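PDB 1NRW: hypothetical protein, haloacid dehalogenase-like hydrolase from Bacillus subtilis, which dephosphorylates phosphorylated five- and six-carbon sugars and nucleoside monophosphates in vitro, and FMN to a lesser extent, as a magnesium-dependent HAD-superfamily phosphatase. Local coordinates for residues 9-12 with 13-17; 254-257 with 258-262. All coordinates share one frame; numbering follows the deposited sequence.

Contact 1 (9-12 with 13-17). With CA (calcium ion), chain D; PO4 (phosphate ion), chain B.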
ATOM      1  N   ILE A   9       0.549   3.499   9.880  1.00 11.50           N
ATOM      2  CA  ILE A   9       0.739   4.632   8.973  1.00 12.16           C
ATOM      3  C   ILE A   9       0.879   4.216   7.509  1.00 11.03           C
ATOM      4  O   ILE A   9       1.770   3.446   7.168  1.00 12.57           O
ATOM      5  CB  ILE A   9       2.021   5.414   9.368  1.00 11.16           C
ATOM      6  CG1 ILE A   9       1.980   5.744  10.862  1.00 13.00           C
ATOM      7  CG2 ILE A   9       2.147   6.695   8.544  1.00 12.64           C
ATOM      8  CD1 ILE A   9       3.260   6.385  11.386  1.00 14.15           C
ATOM      9  N   ASP A  10       0.002   4.732   6.657  1.00 11.29           N
ATOM     10  CA  ASP A  10       0.053   4.435   5.227  1.00 11.23           C
ATOM     11  C   ASP A  10       1.347   5.035   4.667  1.00 12.39           C
ATOM     12  O   ASP A  10       1.874   6.007   5.210  1.00 12.86           O
ATOM     13  CB  ASP A  10      -1.181   5.034   4.550  1.00 11.13           C
ATOM     14  CG  ASP A  10      -1.278   4.695   3.080  1.00 13.52           C
ATOM     15  OD1 ASP A  10      -0.614   3.749   2.600  1.00 13.24           O
ATOM     16  OD2 ASP A  10      -2.056   5.387   2.405  1.00 12.93           O
ATOM     17  N   LEU A  11       1.865   4.452   3.588  1.00 12.21           N
ATOM     18  CA  LEU A  11       3.115   4.929   2.998  1.00 11.82           C
ATOM     19  C   LEU A  11       2.886   6.050   1.985  1.00 12.50           C
ATOM     20  O   LEU A  11       3.090   7.223   2.296  1.00 13.23           O
ATOM     21  CB  LEU A  11       3.848   3.759   2.337  1.00 11.12           C
ATOM     22  CG  LEU A  11       5.208   4.041   1.687  1.00 12.98           C
ATOM     23  CD1 LEU A  11       6.273   4.333   2.735  1.00 14.82           C
ATOM     24  CD2 LEU A  11       5.597   2.824   0.854  1.00 13.06           C
ATOM     25  N   ASP A  12       2.456   5.698   0.776  1.00 11.22           N
ATOM     26  CA  ASP A  12       2.206   6.706  -0.261  1.00 11.77           C
ATOM     27  C   ASP A  12       1.117   7.696   0.155  1.00 11.02           C
ATOM     28  O   ASP A  12       0.147   7.317   0.792  1.00 13.67           O
ATOM     29  CB  ASP A  12       1.783   6.019  -1.563  1.00 13.81           C
ATOM     30  CG  ASP A  12       2.913   5.237  -2.192  1.00 18.10           C
ATOM     31  OD1 ASP A  12       3.723   5.848  -2.913  1.00 20.64           O
ATOM     32  OD2 ASP A  12       3.003   4.017  -1.951  1.00 20.46           O
ATOM     33  N   GLY A  13       1.296   8.968  -0.195  1.00 10.57           N
ATOM     34  CA  GLY A  13       0.302   9.985   0.118  1.00 10.51           C
ATOM     35  C   GLY A  13       0.056  10.263   1.588  1.00 12.12           C
ATOM     36  O   GLY A  13      -0.798  11.082   1.937  1.00 12.73           O
ATOM     37  N   THR A  14       0.813   9.598   2.452  1.00 11.40           N
ATOM     38  CA  THR A  14       0.642   9.755   3.891  1.00 10.48           C
ATOM     39  C   THR A  14       2.001  10.019   4.535  1.00 11.35           C
ATOM     40  O   THR A  14       2.341  11.179   4.798  1.00 11.89           O
ATOM     41  CB  THR A  14      -0.043   8.485   4.457  1.00 10.69           C
ATOM     42  OG1 THR A  14      -1.344   8.369   3.864  1.00 12.50           O
ATOM     43  CG2 THR A  14      -0.197   8.546   5.977  1.00 11.92           C
ATOM     44  N   LEU A  15       2.786   8.970   4.780  1.00 10.98           N
ATOM     45  CA  LEU A  15       4.112   9.169   5.361  1.00 11.54           C
ATOM     46  C   LEU A  15       5.000   9.875   4.336  1.00 12.62           C
ATOM     47  O   LEU A  15       5.812  10.740   4.682  1.00 13.63           O
ATOM     48  CB  LEU A  15       4.757   7.831   5.744  1.00 12.26           C
ATOM     49  CG  LEU A  15       6.153   7.936   6.374  1.00 11.52           C
ATOM     50  CD1 LEU A  15       6.050   8.648   7.724  1.00 12.98           C
ATOM     51  CD2 LEU A  15       6.752   6.542   6.549  1.00 13.25           C
ATOM     52  N   LEU A  16       4.851   9.498   3.071  1.00 11.38           N
ATOM     53  CA  LEU A  16       5.652  10.111   2.016  1.00 13.34           C
ATOM     54  C   LEU A  16       5.019  11.392   1.496  1.00 13.26           C
ATOM     55  O   LEU A  16       3.796  11.476   1.363  1.00 12.89           O
ATOM     56  CB  LEU A  16       5.814   9.138   0.846  1.00 13.85           C
ATOM     57  CG  LEU A  16       6.484   7.800   1.188  1.00 13.98           C
ATOM     58  CD1 LEU A  16       6.497   6.914  -0.042  1.00 14.30           C
ATOM     59  CD2 LEU A  16       7.904   8.031   1.690  1.00 16.54           C
ATOM     60  N   ASN A  17       5.848  12.393   1.208  1.00 12.35           N
ATOM     61  CA  ASN A  17       5.326  13.627   0.648  1.00 12.55           C
ATOM     62  C   ASN A  17       5.209  13.439  -0.864  1.00 13.04           C
ATOM     63  O   ASN A  17       5.418  12.328  -1.371  1.00 13.11           O
ATOM     64  CB  ASN A  17       6.218  14.832   0.998  1.00 14.42           C
ATOM     65  CG  ASN A  17       7.620  14.740   0.420  1.00 12.19           C
ATOM     66  OD1 ASN A  17       7.916  13.923  -0.454  1.00 12.48           O
ATOM     67  ND2 ASN A  17       8.497  15.622   0.898  1.00 14.92           N
TER
HETATM   68 CA    CA D 903      -1.960   6.130   0.104  1.00 23.44          CA
HETATM   69  P   PO4 B 900      -0.034   2.782  -0.612  1.00 14.15           P
HETATM   70  O1  PO4 B 900      -0.705   3.938   0.013  1.00 13.14           O
HETATM   71  O2  PO4 B 900      -0.642   1.527  -0.102  1.00 14.34           O
HETATM   72  O3  PO4 B 900      -0.203   2.859  -2.084  1.00 15.64           O
HETATM   73  O4  PO4 B 900       1.407   2.814  -0.267  1.00 11.57           O
HETATM   74  O   HOH W   1      -1.886   7.561  -1.932  1.00 14.73           O

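Contact 2 (254-257 with 258-262)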
ATOM      1  N   GLY A 254      -9.428   6.509  13.667  1.00 16.91           N
ATOM      2  CA  GLY A 254      -9.088   6.581  12.257  1.00 15.45           C
ATOM      3  C   GLY A 254      -8.777   8.020  11.888  1.00 16.47           C
ATOM      4  O   GLY A 254      -9.587   8.915  12.143  1.00 15.97           O
ATOM      5  N   VAL A 255      -7.609   8.254  11.294  1.00 13.72           N
ATOM      6  CA  VAL A 255      -7.211   9.608  10.915  1.00 13.42           C
ATOM      7  C   VAL A 255      -7.051   9.753   9.404  1.00 14.27           C
ATOM      8  O   VAL A 255      -6.418   8.921   8.752  1.00 15.17           O
ATOM      9  CB  VAL A 255      -5.876  10.003  11.593  1.00 13.26           C
ATOM     10  CG1 VAL A 255      -5.535  11.456  11.275  1.00 13.86           C
ATOM     11  CG2 VAL A 255      -5.975   9.798  13.103  1.00 15.51           C
ATOM     12  N   ALA A 256      -7.634  10.811   8.850  1.00 13.53           N
ATOM     13  CA  ALA A 256      -7.539  11.065   7.420  1.00 14.29           C
ATOM     14  C   ALA A 256      -6.503  12.152   7.155  1.00 13.95           C
ATOM     15  O   ALA A 256      -6.431  13.139   7.884  1.00 15.15           O
ATOM     16  CB  ALA A 256      -8.890  11.495   6.874  1.00 15.37           C
HETATM   17  N   MSE A 257      -5.693  11.963   6.119  1.00 12.59           N
HETATM   18  CA  MSE A 257      -4.692  12.960   5.748  1.00 12.97           C
HETATM   19  C   MSE A 257      -5.421  14.163   5.147  1.00 12.97           C
HETATM   20  O   MSE A 257      -6.551  14.033   4.671  1.00 14.74           O
HETATM   21  CB  MSE A 257      -3.728  12.374   4.706  1.00 14.24           C
HETATM   22  CG  MSE A 257      -2.859  11.245   5.238  1.00 12.93           C
HETATM   23 SE   MSE A 257      -1.682  11.868   6.635  1.00 25.28          SE
HETATM   24  CE  MSE A 257      -0.742  13.234   5.627  1.00 12.27           C
ATOM     25  N   GLY A 258      -4.779  15.328   5.164  1.00 14.73           N
ATOM     26  CA  GLY A 258      -5.403  16.519   4.606  1.00 13.94           C
ATOM     27  C   GLY A 258      -5.689  16.386   3.115  1.00 15.78           C
ATOM     28  O   GLY A 258      -6.638  16.984   2.603  1.00 16.23           O
ATOM     29  N   ASN A 259      -4.872  15.587   2.432  1.00 13.96           N
ATOM     30  CA  ASN A 259      -5.006  15.350   0.995  1.00 14.23           C
ATOM     31  C   ASN A 259      -5.793  14.077   0.701  1.00 14.72           C
ATOM     32  O   ASN A 259      -5.806  13.595  -0.433  1.00 17.20           O
ATOM     33  CB  ASN A 259      -3.615  15.230   0.357  1.00 15.89           C
ATOM     34  CG  ASN A 259      -2.729  14.214   1.075  1.00 14.22           C
ATOM     35  OD1 ASN A 259      -2.410  14.376   2.251  1.00 15.25           O
ATOM     36  ND2 ASN A 259      -2.330  13.163   0.363  1.00 13.65           N
ATOM     37  N   ALA A 260      -6.449  13.532   1.720  1.00 15.02           N
ATOM     38  CA  ALA A 260      -7.206  12.296   1.559  1.00 15.28           C
ATOM     39  C   ALA A 260      -8.432  12.420   0.669  1.00 17.20           C
ATOM     40  O   ALA A 260      -8.952  13.516   0.443  1.00 16.70           O
ATOM     41  CB  ALA A 260      -7.626  11.758   2.932  1.00 14.30           C
ATOM     42  N   ARG A 261      -8.870  11.274   0.155  1.00 17.15           N
ATOM     43  CA  ARG A 261     -10.061  11.190  -0.679  1.00 19.65           C
ATOM     44  C   ARG A 261     -11.225  11.587   0.215  1.00 21.41           C
ATOM     45  O   ARG A 261     -11.158  11.413   1.433  1.00 19.39           O
ATOM     46  CB  ARG A 261     -10.275   9.752  -1.156  1.00 20.59           C
ATOM     47  CG  ARG A 261      -9.271   9.247  -2.173  1.00 23.83           C
ATOM     48  CD  ARG A 261      -9.334   7.725  -2.250  1.00 28.94           C
ATOM     49  NE  ARG A 261     -10.696   7.215  -2.403  1.00 32.58           N
ATOM     50  CZ  ARG A 261     -11.368   7.185  -3.552  1.00 35.34           C
ATOM     51  NH1 ARG A 261     -10.808   7.636  -4.667  1.00 36.14           N
ATOM     52  NH2 ARG A 261     -12.599   6.687  -3.587  1.00 36.52           N
ATOM     53  N   GLU A 262     -12.292  12.103  -0.382  1.00 23.54           N
ATOM     54  CA  GLU A 262     -13.455  12.511   0.397  1.00 25.70           C
ATOM     55  C   GLU A 262     -14.080  11.384   1.210  1.00 24.20           C
ATOM     56  O   GLU A 262     -14.520  11.613   2.335  1.00 23.85           O
ATOM     57  CB  GLU A 262     -14.509  13.143  -0.516  1.00 29.43           C
ATOM     58  CG  GLU A 262     -14.070  14.472  -1.104  1.00 35.65           C
ATOM     59  CD  GLU A 262     -13.555  15.428  -0.042  1.00 39.72           C
ATOM     60  OE1 GLU A 262     -14.300  15.708   0.921  1.00 42.48           O
ATOM     61  OE2 GLU A 262     -12.404  15.897  -0.170  1.00 43.00           O
TER

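Contact 1 (9-12 with 13-17)
Leu11 O takes two backbone donors from the turn that follows strand 6-10. Leu16 N reaches it at 3.0 Å in a nearly straight bond (172°), and Thr14 N comes to it from the opposite face of the carbonyl. Asp10 O receives Leu15 N at 3.1 Å. This is the DxD motif loop of the HAD phosphatases. Asp10 is probably the nucleophile, as in related HAD phosphatases. With chi1 at -176°, its carboxylate extends away from the backbone N toward the calcium and the phosphate. Asp10 OD2 binds the calcium ion at 2.4 Å, and OD1 accepts a weak bond from Leu11 N. Asp12 binds the same calcium through its main-chain O at 2.5 Å, and Asp12 N donates to phosphate O4 at 3.2 Å. Asp240, Ser241, a water and the phosphate complete the metal site. Asp10 OD1 and Asp12 OD2 form salt bridges with Lys217 and Arg46, and Thr14 OG1 is hydrogen-bonded to Asp240 OD1, which ties the turn to another of the metal's ligands. On the apolar side, Leu16 CD1 packs on Leu11 CG at 3.6 Å. Ile9 and Leu15 both rest on Leu30 of helix 24-35, Leu15 and Leu16 meet helix 48-55, and strand 6-10 lies between strands 39-43 and 235-239.

Contact 2 (254-257 with 258-262)
Ala260 N donates to Met257 O at 3.0 Å, with an N-H...O angle of 154°. This bond closes a type I beta turn from Met257 to Ala260. The donor stands well above the carbonyl plane, 68° out of it, so it does not lie on a lone pair. Gly258 and Asn259 fill the two middle positions. Ala260 CB also lies close to the accepting oxygen, 3.1 Å from Met257 O.

Apolar contacts sit at the closing end of the turn. Ala260 CB approaches Ala256 CB at 4.1 Å and Met257 CB at 4.3 Å. Ala256 and Ala260 both touch Lys265 of helix 262-267, and Ala256 also meets Ile264 there. The stretch is a strand-to-helix connection in the Rossmann-like core of the HAD fold. It leaves the carboxyl end of strand 253-256, on the side of the sheet where the metal site lies, and leads into helix 262-267. Arg261 sits at the N-cap position of that helix.

Polar and apolar groups meet where the side chains of Met257 and Asn259 run alongside each other in the same direction. Asn259 OD1 is 3.4 Å from Met257 CB and 3.9 Å from Met257 CE. Met257 is selenomethionine, and bends at chi2 and chi3 fold its chain back so that the terminal methyl also borders this oxygen.

Other polar groups of the turn bond outside it. Asn259 OD1 accepts from Asn275 N, while Asn259 ND2 donates to Ala132 O. Gly258 O accepts from Lys265 NZ.

Contacts 1 and 2 both follow parallel strands of the same sheet, with strand 235-239 between theirs. Their centres are about 11 Å apart. They meet directly: Gly13 O probably accepts a hydrogen bond from Asn259 ND2 at 3.0 Å, and Thr14 OG1 packs against Met257 CG at 3.5 Å. Contact 1 is the more central, with every touching residue buried, and its chemistry adds carboxylates and bound ions to backbone bonds and leucine packing. Contact 2 lies farther from the chain centre and is partly exposed at Gly258 and Asn259. It holds no metal or phosphate ligand. One backbone bond, alanine methyls and the selenomethionine chain beside the Asn259 amide make it up, and it borders the site as a second layer.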